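Local coordinates for pollen-specific leucine-rich repeat extensin-like protein 1 (Arabidopsis thaliana, PDB 6TME) that probably senses secreted RALF-type peptide signals in the pollen-tube cell wall through its leucine-rich repeat domain, which here holds a second protein, at residues L51-K55 with N68-P72; V147-V153 with D170-F176; A265-V271 with D288-F294. One frame throughout, in Å; residues are numbered along the deposited sequence.

Contact 1 (L51-K55 with N68-P72)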
loop_
_atom_site.group_PDB
_atom_site.type_symbol
_atom_site.label_atom_id
_atom_site.label_comp_id
_atom_site.label_asym_id
_atom_site.label_seq_id
_atom_site.Cartn_x
_atom_site.Cartn_y
_atom_site.Cartn_z
ATOM N N LEU A 51 -16.656 -2.732 -23.864
ATOM C CA LEU A 51 -15.651 -3.788 -23.923
ATOM C C LEU A 51 -15.070 -3.915 -25.319
ATOM O O LEU A 51 -13.885 -4.225 -25.468
ATOM C CB LEU A 51 -16.235 -5.117 -23.458
ATOM C CG LEU A 51 -16.615 -5.148 -21.981
ATOM C CD1 LEU A 51 -17.554 -6.344 -21.701
ATOM C CD2 LEU A 51 -15.384 -5.158 -21.072
ATOM N N GLN A 52 -15.886 -3.678 -26.356
ATOM C CA GLN A 52 -15.354 -3.700 -27.717
ATOM C C GLN A 52 -14.436 -2.505 -27.975
ATOM O O GLN A 52 -13.440 -2.638 -28.698
ATOM C CB GLN A 52 -16.485 -3.742 -28.763
ATOM C CG GLN A 52 -17.232 -5.091 -28.883
ATOM C CD GLN A 52 -16.293 -6.248 -29.193
ATOM O OE1 GLN A 52 -15.366 -6.098 -29.978
ATOM N NE2 GLN A 52 -16.528 -7.404 -28.577
ATOM N N ALA A 53 -14.753 -1.329 -27.411
ATOM C CA ALA A 53 -13.817 -0.213 -27.536
ATOM C C ALA A 53 -12.500 -0.534 -26.833
ATOM O O ALA A 53 -11.430 -0.143 -27.311
ATOM C CB ALA A 53 -14.428 1.070 -26.975
ATOM N N TRP A 54 -12.554 -1.283 -25.727
ATOM C CA TRP A 54 -11.335 -1.637 -25.002
ATOM C C TRP A 54 -10.495 -2.636 -25.794
ATOM O O TRP A 54 -9.276 -2.459 -25.947
ATOM C CB TRP A 54 -11.692 -2.192 -23.620
ATOM C CG TRP A 54 -10.585 -2.100 -22.610
ATOM C CD1 TRP A 54 -9.379 -1.461 -22.759
ATOM C CD2 TRP A 54 -10.576 -2.669 -21.293
ATOM N NE1 TRP A 54 -8.624 -1.610 -21.622
ATOM C CE2 TRP A 54 -9.335 -2.339 -20.703
ATOM C CE3 TRP A 54 -11.491 -3.442 -20.561
ATOM C CZ2 TRP A 54 -8.987 -2.751 -19.412
ATOM C CZ3 TRP A 54 -11.152 -3.843 -19.273
ATOM C CH2 TRP A 54 -9.909 -3.497 -18.709
ATOM N N LYS A 55 -11.139 -3.677 -26.327
ATOM C CA LYS A 55 -10.449 -4.676 -27.140
ATOM C C LYS A 55 -9.783 -4.057 -28.369
ATOM O O LYS A 55 -8.703 -4.498 -28.781
ATOM C CB LYS A 55 -11.437 -5.763 -27.556
ATOM C CG LYS A 55 -10.858 -6.891 -28.411
ATOM C CD LYS A 55 -11.977 -7.820 -28.888
ATOM C CE LYS A 55 -11.437 -9.121 -29.511
ATOM N NZ LYS A 55 -12.582 -9.934 -30.071
ATOM N N ASN A 68 -12.467 -14.644 -26.685
ATOM C CA ASN A 68 -13.913 -14.851 -26.704
ATOM C C ASN A 68 -14.712 -13.562 -26.521
ATOM O O ASN A 68 -15.932 -13.637 -26.347
ATOM C CB ASN A 68 -14.342 -15.880 -25.645
ATOM C CG ASN A 68 -14.391 -15.300 -24.216
ATOM O OD1 ASN A 68 -13.747 -14.291 -23.909
ATOM N ND2 ASN A 68 -15.168 -15.941 -23.347
ATOM N N TRP A 69 -14.073 -12.385 -26.572
ATOM C CA TRP A 69 -14.816 -11.123 -26.468
ATOM C C TRP A 69 -15.482 -10.788 -27.810
ATOM O O TRP A 69 -15.076 -9.876 -28.545
ATOM C CB TRP A 69 -13.907 -9.985 -26.028
ATOM C CG TRP A 69 -13.417 -10.029 -24.635
ATOM C CD1 TRP A 69 -13.268 -11.135 -23.837
ATOM C CD2 TRP A 69 -12.996 -8.909 -23.854
ATOM N NE1 TRP A 69 -12.779 -10.768 -22.617
ATOM C CE2 TRP A 69 -12.593 -9.408 -22.597
ATOM C CE3 TRP A 69 -12.907 -7.532 -24.096
ATOM C CZ2 TRP A 69 -12.112 -8.573 -21.575
ATOM C CZ3 TRP A 69 -12.419 -6.700 -23.076
ATOM C CH2 TRP A 69 -12.032 -7.226 -21.835
ATOM N N VAL A 70 -16.534 -11.549 -28.123
ATOM C CA VAL A 70 -17.253 -11.430 -29.393
ATOM C C VAL A 70 -18.741 -11.639 -29.145
ATOM O O VAL A 70 -19.138 -12.489 -28.340
ATOM C CB VAL A 70 -16.743 -12.433 -30.454
ATOM C CG1 VAL A 70 -15.254 -12.258 -30.703
ATOM C CG2 VAL A 70 -17.013 -13.860 -30.021
ATOM N N GLY A 71 -19.568 -10.865 -29.837
ATOM C CA GLY A 71 -20.998 -10.991 -29.701
ATOM C C GLY A 71 -21.535 -10.297 -28.466
ATOM O O GLY A 71 -20.790 -9.887 -27.575
ATOM N N PRO A 72 -22.863 -10.190 -28.374
ATOM C CA PRO A 72 -23.484 -9.366 -27.327
ATOM C C PRO A 72 -23.651 -10.048 -25.975
ATOM O O PRO A 72 -24.172 -9.415 -25.048
ATOM C CB PRO A 72 -24.852 -9.042 -27.941
ATOM C CG PRO A 72 -25.173 -10.296 -28.711
ATOM C CD PRO A 72 -23.860 -10.772 -29.285
#

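Contact 2 (V147-V153 with D170-F176). With SO4 (sulfate ion), chain H.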
loop_
_atom_site.group_PDB
_atom_site.type_symbol
_atom_site.label_atom_id
_atom_site.label_comp_id
_atom_site.label_asym_id
_atom_site.label_seq_id
_atom_site.Cartn_x
_atom_site.Cartn_y
_atom_site.Cartn_z
ATOM N N VAL A 147 -4.903 -1.112 -10.125
ATOM C CA VAL A 147 -4.114 -0.984 -11.340
ATOM C C VAL A 147 -2.627 -1.225 -11.065
ATOM O O VAL A 147 -1.774 -0.775 -11.821
ATOM C CB VAL A 147 -4.365 0.372 -12.023
ATOM C CG1 VAL A 147 -5.839 0.430 -12.565
ATOM C CG2 VAL A 147 -4.087 1.541 -11.073
ATOM N N SER A 148 -2.305 -1.974 -10.009
ATOM C CA SER A 148 -0.909 -2.192 -9.644
ATOM C C SER A 148 -0.136 -2.897 -10.761
ATOM O O SER A 148 -0.671 -3.754 -11.473
ATOM C CB SER A 148 -0.823 -3.005 -8.354
ATOM O OG SER A 148 -1.428 -4.276 -8.499
ATOM N N ASN A 149 1.127 -2.499 -10.926
ATOM C CA ASN A 149 2.090 -3.164 -11.810
ATOM C C ASN A 149 1.664 -3.069 -13.275
ATOM O O ASN A 149 1.486 -4.067 -13.977
ATOM C CB ASN A 149 2.321 -4.625 -11.399
ATOM C CG ASN A 149 3.468 -5.248 -12.154
ATOM O OD1 ASN A 149 4.347 -4.534 -12.669
ATOM N ND2 ASN A 149 3.472 -6.567 -12.248
ATOM N N ASN A 150 1.524 -1.833 -13.733
ATOM C CA ASN A 150 1.149 -1.559 -15.111
ATOM C C ASN A 150 2.127 -0.520 -15.657
ATOM O O ASN A 150 3.241 -0.340 -15.148
ATOM C CB ASN A 150 -0.321 -1.128 -15.162
ATOM C CG ASN A 150 -1.258 -2.306 -15.367
ATOM O OD1 ASN A 150 -1.393 -2.798 -16.482
ATOM N ND2 ASN A 150 -1.902 -2.767 -14.293
ATOM N N ARG A 151 1.711 0.188 -16.705
ATOM C CA ARG A 151 2.531 1.220 -17.333
ATOM C C ARG A 151 1.831 2.569 -17.277
ATOM O O ARG A 151 1.944 3.379 -18.200
ATOM C CB ARG A 151 2.874 0.843 -18.773
ATOM C CG ARG A 151 3.606 -0.502 -18.884
ATOM C CD ARG A 151 5.049 -0.320 -18.449
ATOM N NE ARG A 151 5.807 -1.571 -18.467
ATOM C CZ ARG A 151 6.119 -2.255 -17.371
ATOM N NH1 ARG A 151 5.724 -1.818 -16.178
ATOM N NH2 ARG A 151 6.819 -3.374 -17.464
ATOM N N PHE A 152 1.092 2.816 -16.202
ATOM C CA PHE A 152 0.459 4.114 -16.048
ATOM C C PHE A 152 1.484 5.173 -15.644
ATOM O O PHE A 152 2.503 4.875 -15.015
ATOM C CB PHE A 152 -0.650 4.026 -15.015
ATOM C CG PHE A 152 -1.784 3.157 -15.435
ATOM C CD1 PHE A 152 -2.556 3.490 -16.550
ATOM C CD2 PHE A 152 -2.085 2.000 -14.726
ATOM C CE1 PHE A 152 -3.618 2.701 -16.931
ATOM C CE2 PHE A 152 -3.139 1.198 -15.108
ATOM C CZ PHE A 152 -3.920 1.558 -16.207
ATOM N N VAL A 153 1.198 6.425 -16.016
ATOM C CA VAL A 153 2.158 7.518 -15.911
ATOM C C VAL A 153 1.453 8.821 -15.546
ATOM O O VAL A 153 0.252 9.002 -15.770
ATOM C CB VAL A 153 2.957 7.727 -17.223
ATOM C CG1 VAL A 153 3.977 6.630 -17.431
ATOM C CG2 VAL A 153 2.003 7.836 -18.421
ATOM N N ASP A 170 -5.216 0.519 -5.194
ATOM C CA ASP A 170 -3.849 0.063 -5.446
ATOM C C ASP A 170 -3.322 0.634 -6.763
ATOM O O ASP A 170 -3.734 0.200 -7.839
ATOM C CB ASP A 170 -3.775 -1.461 -5.452
ATOM C CG ASP A 170 -2.339 -1.972 -5.323
ATOM O OD1 ASP A 170 -1.419 -1.206 -5.678
ATOM O OD2 ASP A 170 -2.125 -3.128 -4.883
ATOM N N ILE A 171 -2.386 1.582 -6.684
ATOM C CA ILE A 171 -1.709 2.127 -7.855
ATOM C C ILE A 171 -0.211 1.858 -7.825
ATOM O O ILE A 171 0.536 2.432 -8.618
ATOM C CB ILE A 171 -1.986 3.633 -8.011
ATOM C CG1 ILE A 171 -1.381 4.402 -6.817
ATOM C CG2 ILE A 171 -3.509 3.897 -8.126
ATOM C CD1 ILE A 171 -1.455 5.914 -6.965
ATOM N N ARG A 172 0.234 0.972 -6.938
ATOM C CA ARG A 172 1.651 0.693 -6.756
ATOM C C ARG A 172 2.262 0.144 -8.045
ATOM O O ARG A 172 1.579 -0.451 -8.893
ATOM C CB ARG A 172 1.843 -0.298 -5.588
ATOM C CG ARG A 172 1.500 -1.753 -5.941
ATOM C CD ARG A 172 1.252 -2.708 -4.759
ATOM N NE ARG A 172 0.500 -3.844 -5.296
ATOM C CZ ARG A 172 1.019 -5.018 -5.657
ATOM N NH1 ARG A 172 2.318 -5.303 -5.476
ATOM N NH2 ARG A 172 0.224 -5.926 -6.206
ATOM N N TYR A 173 3.563 0.401 -8.210
ATOM C CA TYR A 173 4.369 -0.157 -9.300
ATOM C C TYR A 173 3.933 0.381 -10.664
ATOM O O TYR A 173 3.764 -0.365 -11.632
ATOM C CB TYR A 173 4.343 -1.686 -9.276
ATOM C CG TYR A 173 5.437 -2.234 -8.423
ATOM C CD1 TYR A 173 6.775 -2.174 -8.836
ATOM C CD2 TYR A 173 5.150 -2.790 -7.186
ATOM C CE1 TYR A 173 7.803 -2.679 -8.017
ATOM C CE2 TYR A 173 6.140 -3.299 -6.388
ATOM C CZ TYR A 173 7.466 -3.235 -6.801
ATOM O OH TYR A 173 8.416 -3.746 -5.971
ATOM N N ASN A 174 3.741 1.692 -10.729
ATOM C CA ASN A 174 3.471 2.369 -11.983
ATOM C C ASN A 174 4.502 3.491 -12.072
ATOM O O ASN A 174 5.572 3.430 -11.464
ATOM C CB ASN A 174 2.027 2.863 -12.047
ATOM C CG ASN A 174 1.050 1.752 -12.344
ATOM O OD1 ASN A 174 0.986 1.259 -13.469
ATOM N ND2 ASN A 174 0.259 1.369 -11.344
ATOM N N ASP A 175 4.190 4.525 -12.840
ATOM C CA ASP A 175 5.035 5.697 -12.968
ATOM C C ASP A 175 4.227 6.951 -12.676
ATOM O O ASP A 175 4.339 7.963 -13.373
ATOM C CB ASP A 175 5.669 5.760 -14.355
ATOM C CG ASP A 175 6.777 6.810 -14.450
ATOM O OD1 ASP A 175 7.280 7.252 -13.402
ATOM O OD2 ASP A 175 7.115 7.229 -15.576
ATOM N N PHE A 176 3.366 6.889 -11.663
ATOM C CA PHE A 176 2.739 8.102 -11.158
ATOM C C PHE A 176 3.776 8.980 -10.454
ATOM O O PHE A 176 4.762 8.491 -9.889
ATOM C CB PHE A 176 1.588 7.755 -10.215
ATOM C CG PHE A 176 0.440 7.048 -10.897
ATOM C CD1 PHE A 176 -0.340 7.712 -11.842
ATOM C CD2 PHE A 176 0.142 5.725 -10.597
ATOM C CE1 PHE A 176 -1.387 7.070 -12.469
ATOM C CE2 PHE A 176 -0.901 5.069 -11.230
ATOM C CZ PHE A 176 -1.668 5.742 -12.161
HETATM S S SO4 H . 7.244 -4.381 -20.367
HETATM O O1 SO4 H . 7.719 -4.605 -21.717
HETATM O O2 SO4 H . 6.394 -5.444 -19.840
HETATM O O3 SO4 H . 6.511 -3.126 -20.399
HETATM O O4 SO4 H . 8.394 -4.308 -19.473
HETATM O O HOH W 1 5.433 -1.886 -13.326
#

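Contact 3 (A265-V271 with D288-F294)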
loop_
_atom_site.group_PDB
_atom_site.type_symbol
_atom_site.label_atom_id
_atom_site.label_comp_id
_atom_site.label_asym_id
_atom_site.label_seq_id
_atom_site.Cartn_x
_atom_site.Cartn_y
_atom_site.Cartn_z
ATOM N N ALA A 265 10.314 2.264 8.617
ATOM C CA ALA A 265 10.769 3.596 8.240
ATOM C C ALA A 265 12.156 3.559 7.615
ATOM O O ALA A 265 12.844 4.588 7.570
ATOM C CB ALA A 265 10.759 4.535 9.447
ATOM N N SER A 266 12.551 2.413 7.075
ATOM C CA SER A 266 13.950 2.215 6.747
ATOM C C SER A 266 14.324 2.911 5.439
ATOM O O SER A 266 13.473 3.223 4.589
ATOM C CB SER A 266 14.288 0.720 6.671
ATOM O OG SER A 266 13.644 0.091 5.582
ATOM N N SER A 267 15.630 3.160 5.297
ATOM C CA SER A 267 16.209 3.713 4.076
ATOM C C SER A 267 15.649 5.103 3.799
ATOM O O SER A 267 15.181 5.406 2.697
ATOM C CB SER A 267 15.989 2.778 2.886
ATOM O OG SER A 267 16.673 1.576 3.133
ATOM N N ASN A 268 15.661 5.937 4.837
ATOM C CA ASN A 268 15.322 7.340 4.693
ATOM C C ASN A 268 16.494 8.148 5.236
ATOM O O ASN A 268 17.647 7.731 5.090
ATOM C CB ASN A 268 13.996 7.638 5.404
ATOM C CG ASN A 268 12.772 7.302 4.514
ATOM O OD1 ASN A 268 12.421 8.063 3.625
ATOM N ND2 ASN A 268 12.168 6.135 4.728
ATOM N N GLY A 269 16.220 9.287 5.865
ATOM C CA GLY A 269 17.265 10.133 6.387
ATOM C C GLY A 269 16.846 10.703 7.723
ATOM O O GLY A 269 17.104 11.874 8.017
ATOM N N PHE A 270 16.179 9.891 8.536
ATOM C CA PHE A 270 15.748 10.370 9.837
ATOM C C PHE A 270 16.941 10.590 10.765
ATOM O O PHE A 270 17.993 9.962 10.631
ATOM C CB PHE A 270 14.766 9.392 10.457
ATOM C CG PHE A 270 13.496 9.244 9.680
ATOM C CD1 PHE A 270 12.581 10.294 9.604
ATOM C CD2 PHE A 270 13.206 8.054 9.028
ATOM C CE1 PHE A 270 11.409 10.155 8.890
ATOM C CE2 PHE A 270 12.033 7.913 8.311
ATOM C CZ PHE A 270 11.131 8.959 8.239
ATOM N N VAL A 271 16.763 11.510 11.706
ATOM C CA VAL A 271 17.782 11.893 12.664
ATOM C C VAL A 271 17.156 11.890 14.050
ATOM O O VAL A 271 15.972 11.611 14.220
ATOM C CB VAL A 271 18.391 13.276 12.352
ATOM C CG1 VAL A 271 19.191 13.241 11.054
ATOM C CG2 VAL A 271 17.282 14.316 12.276
ATOM N N ASP A 288 11.271 -1.662 11.676
ATOM C CA ASP A 288 12.495 -1.532 10.887
ATOM C C ASP A 288 12.856 -0.056 10.804
ATOM O O ASP A 288 12.140 0.723 10.166
ATOM C CB ASP A 288 12.313 -2.111 9.473
ATOM C CG ASP A 288 13.635 -2.159 8.671
ATOM O OD1 ASP A 288 14.643 -1.562 9.091
ATOM O OD2 ASP A 288 13.677 -2.805 7.609
ATOM N N PHE A 289 13.967 0.331 11.428
ATOM C CA PHE A 289 14.494 1.684 11.283
ATOM C C PHE A 289 15.832 1.700 10.571
ATOM O O PHE A 289 16.531 2.723 10.619
ATOM C CB PHE A 289 14.654 2.372 12.640
ATOM C CG PHE A 289 13.374 2.560 13.387
ATOM C CD1 PHE A 289 12.359 3.318 12.862
ATOM C CD2 PHE A 289 13.205 2.012 14.628
ATOM C CE1 PHE A 289 11.192 3.500 13.557
ATOM C CE2 PHE A 289 12.046 2.204 15.333
ATOM C CZ PHE A 289 11.039 2.932 14.797
ATOM N N SER A 290 16.219 0.592 9.934
ATOM C CA SER A 290 17.552 0.514 9.342
ATOM C C SER A 290 17.774 1.634 8.315
ATOM O O SER A 290 16.831 2.218 7.766
ATOM C CB SER A 290 17.775 -0.859 8.697
ATOM O OG SER A 290 17.053 -0.973 7.489
ATOM N N TYR A 291 19.050 1.942 8.081
ATOM C CA TYR A 291 19.491 2.855 7.018
ATOM C C TYR A 291 18.900 4.247 7.202
ATOM O O TYR A 291 18.183 4.777 6.349
ATOM C CB TYR A 291 19.142 2.307 5.637
ATOM C CG TYR A 291 19.950 1.114 5.250
ATOM C CD1 TYR A 291 21.217 1.270 4.695
ATOM C CD2 TYR A 291 19.444 -0.175 5.423
ATOM C CE1 TYR A 291 21.971 0.181 4.347
ATOM C CE2 TYR A 291 20.190 -1.280 5.076
ATOM C CZ TYR A 291 21.458 -1.096 4.537
ATOM O OH TYR A 291 22.217 -2.187 4.171
ATOM N N ASN A 292 19.209 4.831 8.349
ATOM C CA ASN A 292 18.822 6.194 8.647
ATOM C C ASN A 292 20.024 6.872 9.288
ATOM O O ASN A 292 21.164 6.428 9.129
ATOM C CB ASN A 292 17.553 6.170 9.507
ATOM C CG ASN A 292 16.306 6.057 8.662
ATOM O OD1 ASN A 292 15.995 6.960 7.889
ATOM N ND2 ASN A 292 15.596 4.944 8.790
ATOM N N LYS A 293 19.778 7.943 10.031
ATOM C CA LYS A 293 20.843 8.629 10.750
ATOM C C LYS A 293 20.478 8.780 12.215
ATOM O O LYS A 293 20.812 9.780 12.855
ATOM C CB LYS A 293 21.145 9.989 10.122
ATOM C CG LYS A 293 22.146 9.891 9.003
ATOM C CD LYS A 293 21.594 10.361 7.680
ATOM C CE LYS A 293 21.323 11.840 7.683
ATOM N NZ LYS A 293 20.927 12.284 6.321
ATOM N N PHE A 294 19.785 7.787 12.770
ATOM C CA PHE A 294 19.422 7.849 14.178
ATOM C C PHE A 294 20.657 7.774 15.061
ATOM O O PHE A 294 21.658 7.122 14.732
ATOM C CB PHE A 294 18.500 6.707 14.573
ATOM C CG PHE A 294 17.166 6.749 13.919
ATOM C CD1 PHE A 294 16.248 7.741 14.242
ATOM C CD2 PHE A 294 16.813 5.774 12.993
ATOM C CE1 PHE A 294 14.996 7.773 13.637
ATOM C CE2 PHE A 294 15.567 5.809 12.381
ATOM C CZ PHE A 294 14.653 6.805 12.708
HETATM O O HOH W 2 18.857 13.502 6.389
#

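Contact 1 (L51-K55 with N68-P72)
Gln-52 and Lys-55, one helical turn apart, both donate to the backbone oxygen of Trp-69. Gln-52 NE2 reaches Trp-69 O at 2.9 Å with an N-H...O angle of 161°, and the acceptor lies almost in the plane of the carboxamide. Lys-55 NZ meets Trp-69 O at the same 2.9 Å. The two donors come from opposite faces of the carbonyl, each well above its plane, and so this single oxygen is gripped from both sides. Lys-55 can span the gap because CG stands anti to its own backbone N (chi1 -180°) and the chain beyond stays extended, running antiparallel to the tryptophan side chain. Gln-52 NE2 has a second acceptor in Tyr-77 OH, while the indole NE1 of Trp-69 is satisfied by the backbone oxygen of Lys-78. Leu-51 O, which takes the helical bond from Lys-55 N at 2.9 Å, also lies at the edge of the indole, 3.7 Å from Trp-69 CE3. Apolar contacts finish the benzo end of that ring: Leu-51 CD2 sits 3.9 Å from Trp-69 CZ3, and Trp-54 CE3 is 4.0 Å from Trp-69 CH2. Trp-69 centres an inverse gamma turn in the N-terminal leucine-rich repeat cap. Its ring stacks on Tyr-77 and touches Val-80 of strand 80-85, while Leu-51 and Trp-54 of helix 43-56 rest on Ile-97 of strand 92-98.

Contact 2 (V147-V153 with D170-F176)
The carboxamide of Asn-174 and the ring of Phe-152 run alongside each other with planes 52° apart; Asn-174 CG sits at the ring edge, in its plane. Phe-176 packs next to them, its CZ 3.5 Å from Phe-152 CB, and at its own edge, in plane, is Ile-171 O. The guanidinium of Arg-172 has the carboxylate of Asp-170 at its edge, with NE 2.8 Å from OD2 on the syn lone pair, and Ser-148 CB packs against this pair. Arg-151 turns its guanidinium edge to a sulfate, probably from the crystallisation liquor, NE lying 2.6 Å from sulfate O3.

With CG anti to the carbonyl carbon (chi1 -77°), Asn-174 extends its amide between successive coils. Asn-174 ND2 donates to Val-147 O at 3.0 Å, almost straight (179°), and to Ile-171 O at 2.9 Å; its OD1 accepts from Phe-152 N at 3.1 Å and weakly from Asn-150 N. Val-147 O is also reached by Asn-150 ND2, from the opposite face of its plane. This is the asparagine of the LxLxxN repeat consensus. Were this residue alanine, Phe-152 N would probably lose its acceptor and Val-147 O and Ile-171 O one donor each, freeing the 170-176 turn to shift against 147-153.

Strand 151-153 pairs in parallel with 175-178 at Val-153 and Asp-175. Phe-152 touches Phe-128 of strand 127-130, Phe-176 touches Phe-199 of strand 198-201, and Arg-172 and Tyr-173 bond to the backbone of the second protein's chain.

Contact 3 (A265-V271 with D288-F294)
Phe-270 and Phe-294 both head into the interior, but they are staggered: Phe-294 CZ meets Phe-270 CB at 3.4 Å, ring tip against the neighbouring stem. Asn-292 follows Phe-270, its amide turned 46° from the ring, with OD1 3.2 Å from Phe-270 CD2. Asn-292 ND2 and Ala-265 O both lie at the ring edge, in plane, and are bonded to each other at 3.0 Å. Asn-292 OD1 accepts from Phe-270 N at 3.0 Å, a fairly straight bond (166°), while a second hydrogen of ND2 goes to Phe-289 O.

The asparagine of the LxLxxN motif, with a phenylalanine two residues on, recurs in the coils of this plant-type leucine-rich repeat solenoid; the Ala-265 N to Asp-288 O bond (2.8 Å) continues its inner-face strands. There Ser-266 CB packs against Ser-290 OG at 3.3 Å. Asp-288 OD1 holds both Ser-290 N, in an Asx turn, and Ser-290 OG, and this carboxylate and serine touch a sugar of the attached glycan. Tyr-291 brings CB to 3.6 Å from Ser-267 OG, then its ring leads away to stack on Tyr-315. Beyond the turn, Val-271 CG1 lies 3.9 Å from Lys-293 CB, the side chains running abreast.

Overall arrangement
From the N terminus, contact 1 comes first, closing the loop that follows helix 43-56 and tying that helix to the segment leading into strand 80-85, within the N-terminal cap. Contacts 2 and 3 each close one solenoid coil, their segments starting 23 residues apart, and join it to the next. The three follow in series: none nests in another and none crosses. The centres of contacts 1 and 2 lie about 24 Å apart. The centres of contacts 2 and 3 are about 26 Å apart. Between the centres of contacts 1 and 3 it is about 50 Å, so the three are nearly in line. Contact 2 is nearest the chain's centre, with 1 and 3 on opposite sides.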